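Putative triphosphoribosyl-dephospho-coA synthase (Archaeoglobus fulgidus DSM 4304, PDB 3H9P) probably binds ATP and acts as a triphosphoribosyl-dephospho-CoA synthase, although its function has not been established. Local coordinates at residues A[187-192]-A[229-234]; A[61-66]-A[236-241]; A[143-148]-A[183-188]. All coordinates share one frame; numbering follows the deposited sequence.

Contact 1. Residues A[187-192]-A[229-234]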
loop_
_atom_site.group_PDB
_atom_site.type_symbol
_atom_site.label_atom_id
_atom_site.label_comp_id
_atom_site.label_asym_id
_atom_site.label_seq_id
_atom_site.Cartn_x
_atom_site.Cartn_y
_atom_site.Cartn_z
ATOM N N ASP A 187 6.858 -11.409 -3.890
ATOM C CA ASP A 187 6.784 -11.068 -2.475
ATOM C C ASP A 187 6.477 -9.574 -2.311
ATOM O O ASP A 187 7.290 -8.719 -2.728
ATOM C CB ASP A 187 8.119 -11.404 -1.784
ATOM C CG ASP A 187 7.982 -11.533 -0.267
ATOM O OD1 ASP A 187 7.503 -10.566 0.368
ATOM O OD2 ASP A 187 8.339 -12.606 0.299
ATOM N N PRO A 188 5.318 -9.254 -1.709
ATOM C CA PRO A 188 4.921 -7.877 -1.451
ATOM C C PRO A 188 6.011 -7.065 -0.713
ATOM O O PRO A 188 6.202 -5.897 -1.003
ATOM C CB PRO A 188 3.654 -8.029 -0.588
ATOM C CG PRO A 188 3.676 -9.397 -0.070
ATOM C CD PRO A 188 4.376 -10.218 -1.104
ATOM N N LEU A 189 6.752 -7.691 0.191
ATOM C CA LEU A 189 7.868 -6.985 0.866
ATOM C C LEU A 189 8.968 -6.613 -0.098
ATOM O O LEU A 189 9.534 -5.495 -0.055
ATOM C CB LEU A 189 8.469 -7.858 1.957
ATOM C CG LEU A 189 7.542 -8.194 3.110
ATOM C CD1 LEU A 189 8.260 -9.198 4.052
ATOM C CD2 LEU A 189 7.128 -6.926 3.853
ATOM N N VAL A 190 9.310 -7.548 -0.973
ATOM C CA VAL A 190 10.270 -7.234 -2.039
ATOM C C VAL A 190 9.695 -6.137 -2.963
ATOM O O VAL A 190 10.404 -5.194 -3.320
ATOM C CB VAL A 190 10.654 -8.501 -2.812
ATOM C CG1 VAL A 190 11.449 -8.171 -4.060
ATOM C CG2 VAL A 190 11.396 -9.468 -1.914
ATOM N N ILE A 191 8.414 -6.258 -3.344
ATOM C CA ILE A 191 7.782 -5.257 -4.225
ATOM C C ILE A 191 8.014 -3.863 -3.638
ATOM O O ILE A 191 8.494 -2.950 -4.332
ATOM C CB ILE A 191 6.232 -5.496 -4.426
ATOM C CG1 ILE A 191 5.955 -6.755 -5.265
ATOM C CG2 ILE A 191 5.599 -4.318 -5.067
ATOM C CD1 ILE A 191 4.502 -7.179 -5.318
ATOM N N ALA A 192 7.721 -3.721 -2.344
ATOM C CA ALA A 192 7.766 -2.422 -1.689
ATOM C C ALA A 192 9.179 -1.884 -1.550
ATOM O O ALA A 192 9.375 -0.688 -1.537
ATOM C CB ALA A 192 7.077 -2.499 -0.315
ATOM N N PRO A 229 12.686 -12.207 0.898
ATOM C CA PRO A 229 11.303 -12.619 0.622
ATOM C C PRO A 229 10.576 -13.133 1.854
ATOM O O PRO A 229 10.166 -14.299 1.889
ATOM C CB PRO A 229 11.455 -13.767 -0.368
ATOM C CG PRO A 229 12.911 -14.010 -0.542
ATOM C CD PRO A 229 13.662 -13.224 0.471
ATOM N N GLY A 230 10.395 -12.257 2.841
ATOM C CA GLY A 230 9.793 -12.619 4.125
ATOM C C GLY A 230 8.423 -13.273 4.071
ATOM O O GLY A 230 8.120 -14.162 4.862
ATOM N N THR A 231 7.589 -12.850 3.131
ATOM C CA THR A 231 6.216 -13.321 3.060
ATOM C C THR A 231 6.180 -14.762 2.608
ATOM O O THR A 231 5.308 -15.530 3.026
ATOM C CB THR A 231 5.408 -12.487 2.072
ATOM O OG1 THR A 231 5.685 -11.096 2.289
ATOM C CG2 THR A 231 3.910 -12.740 2.207
ATOM N N ILE A 232 7.127 -15.138 1.746
ATOM C CA ILE A 232 7.205 -16.482 1.241
ATOM C C ILE A 232 7.536 -17.445 2.381
ATOM O O ILE A 232 6.883 -18.487 2.542
ATOM C CB ILE A 232 8.203 -16.580 0.059
ATOM C CG1 ILE A 232 7.840 -15.580 -1.036
ATOM C CG2 ILE A 232 8.280 -18.022 -0.477
ATOM C CD1 ILE A 232 6.362 -15.723 -1.566
ATOM N N ALA A 233 8.527 -17.080 3.183
ATOM C CA ALA A 233 8.837 -17.821 4.388
ATOM C C ALA A 233 7.647 -17.819 5.372
ATOM O O ALA A 233 7.332 -18.861 5.977
ATOM C CB ALA A 233 10.094 -17.253 5.050
ATOM N N ASP A 234 6.981 -16.680 5.520
ATOM C CA ASP A 234 5.735 -16.618 6.311
ATOM C C ASP A 234 4.756 -17.698 5.857
ATOM O O ASP A 234 4.266 -18.477 6.686
ATOM C CB ASP A 234 5.072 -15.218 6.255
ATOM C CG ASP A 234 5.911 -14.128 6.982
ATOM O OD1 ASP A 234 6.749 -14.506 7.822
ATOM O OD2 ASP A 234 5.738 -12.898 6.748
#
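Two helix N-termini meet at the N-cap residue of one of them: D187, which caps helix 188-194, extends its carboxylate to T231 in the first turn of helix 230-246, where P229 holds the N-cap position. The short axes run at 173° with their N-terminal ends facing. With CG anti to the backbone N (chi1 -160°), the acid group points across the gap, and its two oxygens divide the work. OD1 of D187 takes the capping bond from its own helix, L189 N at 3.0 Å, on the anti lone pair, and also accepts from T231 OG1 at 2.7 Å, which comes from above the carboxylate plane, 37° out of it. D187 OD2 lies by the amides of T231 and I232, the bond from I232 N being 3.2 Å and that from T231 N weak; it sits too close to P229 in the model, so both bonds are doubtful. The partial positive ends of two helices would probably suit a carboxylate placed between them. Carbon closes round the polar core: P188 CG meets T231 OG1 tip to tip at 3.5 Å, L189 CD1 lies 3.7 Å from G230 CA, and V190 CG2 reaches P229 CA at 4.0 Å. Around this junction, V190 rests on Y198 and A199 of helix 196-208, P229 and I232 pack on helix 171-182, and T231 touches L145 and I146 of helix 145-151.

Contact 2. Residues A[61-66]-A[236-241]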
loop_
_atom_site.group_PDB
_atom_site.type_symbol
_atom_site.label_atom_id
_atom_site.label_comp_id
_atom_site.label_asym_id
_atom_site.label_seq_id
_atom_site.Cartn_x
_atom_site.Cartn_y
_atom_site.Cartn_z
ATOM N N PHE A 61 3.235 -14.433 12.195
ATOM C CA PHE A 61 2.256 -14.350 13.325
ATOM C C PHE A 61 0.852 -13.963 12.950
ATOM O O PHE A 61 -0.162 -14.458 13.534
ATOM C CB PHE A 61 2.763 -13.372 14.390
ATOM C CG PHE A 61 4.064 -13.799 15.028
ATOM C CD1 PHE A 61 4.302 -15.148 15.328
ATOM C CD2 PHE A 61 4.997 -12.865 15.391
ATOM C CE1 PHE A 61 5.442 -15.550 15.953
ATOM C CE2 PHE A 61 6.173 -13.252 16.028
ATOM C CZ PHE A 61 6.391 -14.618 16.302
ATOM N N LEU A 62 0.763 -13.053 11.985
ATOM C CA LEU A 62 -0.548 -12.626 11.502
ATOM C C LEU A 62 -1.242 -13.788 10.762
ATOM O O LEU A 62 -2.464 -13.880 10.746
ATOM C CB LEU A 62 -0.412 -11.387 10.611
ATOM C CG LEU A 62 -1.641 -10.738 9.996
ATOM C CD1 LEU A 62 -2.738 -10.372 11.041
ATOM C CD2 LEU A 62 -1.206 -9.514 9.144
ATOM N N LEU A 63 -0.441 -14.641 10.132
ATOM C CA LEU A 63 -0.940 -15.846 9.490
ATOM C C LEU A 63 -1.271 -16.922 10.535
ATOM O O LEU A 63 -2.364 -17.538 10.499
ATOM C CB LEU A 63 0.061 -16.406 8.459
ATOM C CG LEU A 63 0.251 -15.718 7.095
ATOM C CD1 LEU A 63 1.466 -16.272 6.327
ATOM C CD2 LEU A 63 -1.040 -15.845 6.228
ATOM N N LEU A 64 -0.371 -17.130 11.483
ATOM C CA LEU A 64 -0.518 -18.291 12.391
ATOM C C LEU A 64 -1.507 -18.122 13.502
ATOM O O LEU A 64 -2.199 -19.051 13.837
ATOM C CB LEU A 64 0.825 -18.687 12.995
ATOM C CG LEU A 64 1.807 -19.339 12.012
ATOM C CD1 LEU A 64 3.207 -19.202 12.645
ATOM C CD2 LEU A 64 1.470 -20.809 11.721
ATOM N N VAL A 65 -1.592 -16.927 14.073
ATOM C CA VAL A 65 -2.481 -16.732 15.187
ATOM C C VAL A 65 -3.948 -17.088 14.861
ATOM O O VAL A 65 -4.620 -17.740 15.668
ATOM C CB VAL A 65 -2.245 -15.307 15.812
ATOM C CG1 VAL A 65 -3.317 -14.929 16.749
ATOM C CG2 VAL A 65 -0.876 -15.280 16.490
ATOM N N PRO A 66 -4.464 -16.678 13.689
ATOM C CA PRO A 66 -5.857 -17.096 13.423
ATOM C C PRO A 66 -6.045 -18.609 13.272
ATOM O O PRO A 66 -7.105 -19.114 13.656
ATOM C CB PRO A 66 -6.187 -16.411 12.096
ATOM C CG PRO A 66 -5.314 -15.269 12.047
ATOM C CD PRO A 66 -4.013 -15.712 12.680
ATOM N N THR A 236 5.327 -20.323 4.118
ATOM C CA THR A 236 5.860 -21.660 4.256
ATOM C C THR A 236 5.523 -22.177 5.673
ATOM O O THR A 236 5.182 -23.337 5.869
ATOM C CB THR A 236 7.352 -21.623 3.970
ATOM O OG1 THR A 236 7.496 -21.226 2.616
ATOM C CG2 THR A 236 8.043 -23.003 4.189
ATOM N N ALA A 237 5.576 -21.279 6.640
ATOM C CA ALA A 237 5.321 -21.626 8.021
ATOM C C ALA A 237 3.866 -21.926 8.241
ATOM O O ALA A 237 3.545 -22.849 8.968
ATOM C CB ALA A 237 5.776 -20.476 8.962
ATOM N N SER A 238 2.976 -21.136 7.663
ATOM C CA SER A 238 1.561 -21.396 7.892
ATOM C C SER A 238 1.159 -22.737 7.227
ATOM O O SER A 238 0.312 -23.460 7.761
ATOM C CB SER A 238 0.704 -20.230 7.406
ATOM O OG SER A 238 0.840 -20.045 6.020
ATOM N N SER A 239 1.769 -23.036 6.063
ATOM C CA SER A 239 1.589 -24.316 5.373
ATOM C C SER A 239 2.059 -25.521 6.221
ATOM O O SER A 239 1.406 -26.554 6.198
ATOM C CB SER A 239 2.362 -24.341 4.040
ATOM O OG SER A 239 1.784 -23.486 3.104
ATOM N N ILE A 240 3.212 -25.380 6.899
ATOM C CA ILE A 240 3.729 -26.394 7.801
ATOM C C ILE A 240 2.721 -26.647 8.910
ATOM O O ILE A 240 2.401 -27.778 9.208
ATOM C CB ILE A 240 5.115 -26.001 8.431
ATOM C CG1 ILE A 240 6.237 -25.991 7.383
ATOM C CG2 ILE A 240 5.519 -27.003 9.542
ATOM C CD1 ILE A 240 7.549 -25.343 7.856
ATOM N N PHE A 241 2.208 -25.573 9.505
ATOM C CA PHE A 241 1.217 -25.699 10.542
ATOM C C PHE A 241 0.005 -26.497 10.067
ATOM O O PHE A 241 -0.424 -27.413 10.734
ATOM C CB PHE A 241 0.778 -24.368 11.177
ATOM C CG PHE A 241 -0.235 -24.577 12.316
ATOM C CD1 PHE A 241 0.184 -25.002 13.570
ATOM C CD2 PHE A 241 -1.602 -24.479 12.083
ATOM C CE1 PHE A 241 -0.736 -25.276 14.606
ATOM C CE2 PHE A 241 -2.539 -24.744 13.107
ATOM C CZ PHE A 241 -2.101 -25.153 14.370
#
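L64 and L63 of helix 58-68 face A237, S238 and F241 of helix 230-246, two nearly parallel helices packed side by side in the interior of an all-helical fold. The short axes cross at -17° and approach to 9.3 Å, and the backbones come nearest at L64 and S238. L64 carries most of the contact through a single methyl, CD2. The bond from CA to CB does not aim at the partner helix; further out, the chain turns so that L64 CD2 reaches F241 CB at 3.7 Å. The same methyl, L64 CD2, lies 3.9 Å from S238 CA and also comes close to the carbonyl oxygen A237 O. It thus rests on one turn of partner backbone as much as on side chains. F241 has CG anti to its backbone N (chi1 -178°), and its side chain passes that of L64 at a slant, the methyl lying oblique to the ring. The bond from CA to CB of L63 points at the partner helix, and L63 CB lies 4.0 Å from S238 CB. The hydroxyl of S238, lying between the backbone N and the carbonyl carbon, is hydrogen-bonded outside the contact to S157 OG and L235 O. L63 also packs against I146 and E149 of helix 145-151. The hydroxyl has an apolar neighbour as well, S238 OG lying 3.8 Å from L63 CD1.

Contact 3. Residues A[143-148]-A[183-188]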
loop_
_atom_site.group_PDB
_atom_site.type_symbol
_atom_site.label_atom_id
_atom_site.label_comp_id
_atom_site.label_asym_id
_atom_site.label_seq_id
_atom_site.Cartn_x
_atom_site.Cartn_y
_atom_site.Cartn_z
ATOM N N GLU A 143 -1.751 -7.483 -4.255
ATOM C CA GLU A 143 -0.392 -8.001 -4.048
ATOM C C GLU A 143 -0.141 -8.483 -2.632
ATOM O O GLU A 143 0.828 -9.211 -2.380
ATOM C CB GLU A 143 0.679 -6.956 -4.384
ATOM C CG GLU A 143 0.781 -5.820 -3.367
ATOM C CD GLU A 143 0.059 -4.559 -3.844
ATOM O OE1 GLU A 143 -0.783 -4.648 -4.792
ATOM O OE2 GLU A 143 0.354 -3.469 -3.288
ATOM N N ASN A 144 -0.980 -8.028 -1.704
ATOM C CA ASN A 144 -0.844 -8.381 -0.291
ATOM C C ASN A 144 -1.314 -9.829 -0.024
ATOM O O ASN A 144 -2.499 -10.100 0.196
ATOM C CB ASN A 144 -1.599 -7.350 0.570
ATOM C CG ASN A 144 -1.298 -7.478 2.049
ATOM O OD1 ASN A 144 -0.909 -8.542 2.527
ATOM N ND2 ASN A 144 -1.529 -6.406 2.793
ATOM N N LEU A 145 -0.370 -10.752 -0.052
ATOM C CA LEU A 145 -0.647 -12.193 0.082
ATOM C C LEU A 145 -1.220 -12.610 1.443
ATOM O O LEU A 145 -2.106 -13.462 1.524
ATOM C CB LEU A 145 0.615 -13.014 -0.272
ATOM C CG LEU A 145 1.294 -12.820 -1.643
ATOM C CD1 LEU A 145 2.566 -13.661 -1.717
ATOM C CD2 LEU A 145 0.399 -13.163 -2.841
ATOM N N ILE A 146 -0.776 -11.987 2.525
ATOM C CA ILE A 146 -1.244 -12.412 3.854
ATOM C C ILE A 146 -2.695 -11.983 4.041
ATOM O O ILE A 146 -3.508 -12.754 4.590
ATOM C CB ILE A 146 -0.303 -11.901 4.987
ATOM C CG1 ILE A 146 0.986 -12.720 4.988
ATOM C CG2 ILE A 146 -0.962 -11.905 6.404
ATOM C CD1 ILE A 146 2.201 -11.937 5.566
ATOM N N ALA A 147 -3.009 -10.773 3.555
ATOM C CA ALA A 147 -4.373 -10.182 3.631
ATOM C C ALA A 147 -5.404 -11.076 2.947
ATOM O O ALA A 147 -6.482 -11.367 3.459
ATOM C CB ALA A 147 -4.373 -8.790 2.961
ATOM N N ARG A 148 -5.013 -11.490 1.758
ATOM C CA ARG A 148 -5.734 -12.408 0.894
ATOM C C ARG A 148 -5.949 -13.812 1.509
ATOM O O ARG A 148 -7.023 -14.377 1.360
ATOM C CB ARG A 148 -4.931 -12.445 -0.395
ATOM C CG ARG A 148 -5.081 -13.612 -1.337
ATOM C CD ARG A 148 -4.700 -13.022 -2.639
ATOM N NE ARG A 148 -3.808 -13.837 -3.421
ATOM C CZ ARG A 148 -3.004 -13.341 -4.344
ATOM N NH1 ARG A 148 -2.949 -12.025 -4.542
ATOM N NH2 ARG A 148 -2.242 -14.162 -5.048
ATOM N N SER A 183 8.692 -19.217 -6.521
ATOM C CA SER A 183 8.436 -19.048 -7.976
ATOM C C SER A 183 7.006 -18.684 -8.388
ATOM O O SER A 183 6.735 -18.484 -9.573
ATOM C CB SER A 183 8.989 -20.191 -8.867
ATOM O OG SER A 183 9.477 -21.290 -8.146
ATOM N N LYS A 184 6.100 -18.572 -7.438
ATOM C CA LYS A 184 4.700 -18.476 -7.793
ATOM C C LYS A 184 4.149 -17.110 -7.403
ATOM O O LYS A 184 3.292 -16.553 -8.076
ATOM C CB LYS A 184 3.941 -19.605 -7.085
ATOM C CG LYS A 184 2.570 -19.889 -7.585
ATOM C CD LYS A 184 1.966 -20.999 -6.747
ATOM C CE LYS A 184 0.643 -21.454 -7.283
ATOM N NZ LYS A 184 0.873 -22.655 -8.107
ATOM N N PHE A 185 4.643 -16.562 -6.305
ATOM C CA PHE A 185 4.048 -15.343 -5.788
ATOM C C PHE A 185 5.170 -14.360 -5.600
ATOM O O PHE A 185 6.126 -14.664 -4.889
ATOM C CB PHE A 185 3.324 -15.604 -4.469
ATOM C CG PHE A 185 2.201 -16.598 -4.577
ATOM C CD1 PHE A 185 1.010 -16.263 -5.228
ATOM C CD2 PHE A 185 2.336 -17.853 -4.014
ATOM C CE1 PHE A 185 -0.020 -17.164 -5.307
ATOM C CE2 PHE A 185 1.310 -18.783 -4.099
ATOM C CZ PHE A 185 0.135 -18.454 -4.753
ATOM N N PRO A 186 5.090 -13.216 -6.305
ATOM C CA PRO A 186 6.018 -12.104 -6.064
ATOM C C PRO A 186 5.783 -11.626 -4.628
ATOM O O PRO A 186 4.634 -11.537 -4.183
ATOM C CB PRO A 186 5.600 -11.035 -7.082
ATOM C CG PRO A 186 4.507 -11.628 -7.914
ATOM C CD PRO A 186 3.983 -12.864 -7.213
ATOM N N ASP A 187 6.858 -11.409 -3.890
ATOM C CA ASP A 187 6.784 -11.068 -2.475
ATOM C C ASP A 187 6.477 -9.574 -2.311
ATOM O O ASP A 187 7.290 -8.719 -2.728
ATOM C CB ASP A 187 8.119 -11.404 -1.784
ATOM C CG ASP A 187 7.982 -11.533 -0.267
ATOM O OD1 ASP A 187 7.503 -10.566 0.368
ATOM O OD2 ASP A 187 8.339 -12.606 0.299
ATOM N N PRO A 188 5.318 -9.254 -1.709
ATOM C CA PRO A 188 4.921 -7.877 -1.451
ATOM C C PRO A 188 6.011 -7.065 -0.713
ATOM O O PRO A 188 6.202 -5.897 -1.003
ATOM C CB PRO A 188 3.654 -8.029 -0.588
ATOM C CG PRO A 188 3.676 -9.397 -0.070
ATOM C CD PRO A 188 4.376 -10.218 -1.104
#
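L145, in the first turn of helix 145-151, plugs into the loop after helix 171-182, at F185 and P186, and against P188 at the start of helix 188-194. Its CB points at the loop, and L145 CG, anti to the carbonyl carbon (chi1 -56°), comes 4.1 Å from P188 CD. Beyond it the branches part. L145 CD1 lies 3.5 Å from F185 CB and 3.9 Å from P188 CD, with P186 O also near. L145 CD2 meets F185 CD1 at 4.0 Å and lies against one face of the R148 guanidinium, offset toward its rim. R148 NH2 lies 3.7 Å from F185 CE1, with the ring carbon at the guanidinium edge and the two planes 70° apart. An alanine in place of L145 would probably open a gap between F185 and P188 and leave the R148 guanidinium without the methyl against its face, freer to turn. Next to this plug, P188 CB touches E143 O at 3.5 Å, and N144 OD1 caps the helix by accepting from A147 N at 3.2 Å. Around the contact, L145 also packs on L235 of helix 230-246, I146 reaches L62 and L63 of helix 58-68, and P186 leans on A199 and E200 of helix 196-208.

From the N terminus, residues 61-66 come first and wait for their partner until 236-241, so contact 2 closes the longest loop, 169 residues, and encloses both others. Within it, contact 3 closes 34 residues between 143-148 and 183-188. Contact 1 begins where contact 3 ends, D187 and P188 serving both, and closes 36 more up to 229-234; the two loops thus follow each other and share a joint. Their centres are about 7 Å apart, I232 touching F185. Helix 230-246 enters contacts 1 and 2, and contacts 2 and 3 meet where helix 145-151 touches helix 58-68, tying early, middle and late helices into one bundle.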